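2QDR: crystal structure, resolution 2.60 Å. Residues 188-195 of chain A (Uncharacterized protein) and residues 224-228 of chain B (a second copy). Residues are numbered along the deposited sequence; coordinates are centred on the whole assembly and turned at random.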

# COMPACT_ATOMS: atom_id res chain seq x y z
N ASP A 188 16.68 19.89 15.84
CA ASP A 188 16.57 20.90 14.80
C ASP A 188 15.40 20.47 13.90
O ASP A 188 15.57 19.68 12.96
N SER A 189 14.22 21.03 14.17
CA SER A 189 13.00 20.71 13.43
C SER A 189 13.12 20.94 11.93
O SER A 189 12.46 20.25 11.16
N LYS A 190 13.99 21.88 11.54
CA LYS A 190 14.21 22.19 10.12
C LYS A 190 14.75 20.96 9.35
O LYS A 190 14.37 20.73 8.21
N LEU A 191 15.60 20.16 10.01
CA LEU A 191 16.19 18.95 9.41
C LEU A 191 15.25 17.74 9.41
O LEU A 191 15.47 16.77 8.69
N LEU A 192 14.20 17.81 10.21
CA LEU A 192 13.23 16.75 10.35
C LEU A 192 12.34 16.82 9.11
O LEU A 192 12.18 17.90 8.56
N PRO A 193 11.82 15.67 8.60
CA PRO A 193 10.94 15.71 7.41
C PRO A 193 9.46 15.80 7.76
O PRO A 193 9.07 15.38 8.84
N TRP A 194 8.64 16.33 6.85
CA TRP A 194 7.19 16.42 7.07
C TRP A 194 6.54 15.06 6.89
O TRP A 194 6.90 14.30 6.00
N GLY A 195 5.56 14.78 7.75
CA GLY A 195 4.81 13.53 7.73
C GLY A 195 3.32 13.81 7.76
O GLY A 195 2.90 14.98 7.89
N ILE B 224 5.03 24.64 -1.58
CA ILE B 224 6.28 24.24 -0.97
C ILE B 224 6.06 24.40 0.51
O ILE B 224 5.70 25.49 0.97
N LEU B 225 6.25 23.32 1.26
CA LEU B 225 6.09 23.34 2.70
C LEU B 225 7.22 24.12 3.34
O LEU B 225 8.25 24.33 2.70
N PRO B 226 7.05 24.58 4.60
CA PRO B 226 8.14 25.26 5.31
C PRO B 226 9.40 24.38 5.46
O PRO B 226 9.36 23.21 5.12
N HIS B 227 10.49 24.95 5.96
CA HIS B 227 11.78 24.24 6.15
C HIS B 227 12.23 23.38 4.95
O HIS B 227 12.75 22.28 5.11
N PHE B 228 12.03 23.91 3.75
CA PHE B 228 12.38 23.22 2.52
C PHE B 228 13.82 23.52 2.11
O PHE B 228 14.31 24.64 2.31

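A single hydrogen bond spans the two stretches, and it pairs a buried indole with a backbone carbonyl: A:Trp194 NE1 donates to B:Pro226 O at 3.1 Å. The N-H...O angle of 175° is almost linear, and the acceptor lies near the ring plane at the indole edge, where the N-H points. A:Trp194 reaches this position with CA-to-CB directed toward chain B, chi1 m (-70°) and chi2 106°.

That orientation leaves a ring face for B:Leu225, which also points toward its partner stretch (chi1 m, chi2 t). Its CG sits over the face, and its CD1 comes within 3.5 Å of A:Trp194 CD1. The B:Pro226 ring adds a looser apolar contact, CD to A:Trp194 CZ2 at 4.1 Å.

B:His227, with positive phi and psi (46/40), points toward chain A in rotamer m. A:Lys190 CG lies over its ring face, 3.9 Å from the centroid and 21° off the normal, which supports a CH-pi contact. The lysine (m, t, m, m) thus packs through its aliphatic part, while its end leads away: A:Lys190 NZ forms a salt bridge with A:Asp188 OD1 at 2.7 Å. A:Ser189 (chi1 p) brings OG to 3.7 Å from B:His227 CE1; that hydroxyl and B:His227 ND1 are hydrogen-bonded elsewhere in the structure.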

# COMPACT_ATOMS: atom_id res chain seq x y z
CB ASP A 188 17.90 21.03 14.05
CG ASP A 188 17.91 22.15 12.99
OD1 ASP A 188 16.86 22.76 12.70
OD2 ASP A 188 19.00 22.41 12.44
CB SER A 189 11.78 21.48 13.98
OG SER A 189 11.89 22.87 13.76
CB LYS A 190 15.16 23.40 9.94
CG LYS A 190 14.69 24.69 10.64
CD LYS A 190 15.53 25.93 10.34
CE LYS A 190 17.00 25.77 10.69
NZ LYS A 190 17.24 25.33 12.10
CB LEU A 191 17.46 18.55 10.17
CG LEU A 191 18.56 19.59 10.29
CD1 LEU A 191 19.78 19.02 11.05
CD2 LEU A 191 18.97 20.10 8.93
CB LEU A 192 12.48 17.00 11.66
CG LEU A 192 11.69 15.95 12.40
CD1 LEU A 192 12.59 14.80 12.87
CD2 LEU A 192 10.97 16.61 13.59
CB PRO A 193 11.22 14.36 6.75
CG PRO A 193 11.47 13.45 7.92
CD PRO A 193 12.05 14.28 9.04
CB TRP A 194 6.50 17.41 6.13
CG TRP A 194 6.81 18.83 6.42
CD1 TRP A 194 7.61 19.65 5.71
CD2 TRP A 194 6.33 19.59 7.54
NE1 TRP A 194 7.65 20.88 6.29
CE2 TRP A 194 6.88 20.88 7.42
CE3 TRP A 194 5.50 19.31 8.63
CZ2 TRP A 194 6.64 21.89 8.36
CZ3 TRP A 194 5.27 20.31 9.57
CH2 TRP A 194 5.83 21.58 9.43
CB ILE B 224 7.48 25.09 -1.43
CG1 ILE B 224 7.67 24.95 -2.94
CG2 ILE B 224 8.78 24.67 -0.69
CD1 ILE B 224 8.83 25.75 -3.52
CB LEU B 225 6.13 21.91 3.23
CG LEU B 225 4.97 20.98 2.86
CD1 LEU B 225 5.31 19.50 3.04
CD2 LEU B 225 3.77 21.34 3.70
CB PRO B 226 7.54 25.57 6.69
CG PRO B 226 6.07 25.56 6.47
CD PRO B 226 5.80 24.57 5.40
CB HIS B 227 11.75 23.35 7.39
CG HIS B 227 11.35 24.05 8.65
ND1 HIS B 227 10.62 23.44 9.64
CD2 HIS B 227 11.51 25.34 9.04
CE1 HIS B 227 10.42 24.29 10.63
NE2 HIS B 227 10.93 25.46 10.28
CB PHE B 228 11.40 23.63 1.40
CG PHE B 228 11.70 23.02 0.04
CD1 PHE B 228 11.36 21.70 -0.23
CD2 PHE B 228 12.23 23.80 -0.99
CE1 PHE B 228 11.60 21.14 -1.52
CE2 PHE B 228 12.46 23.26 -2.29
CZ PHE B 228 12.15 21.93 -2.55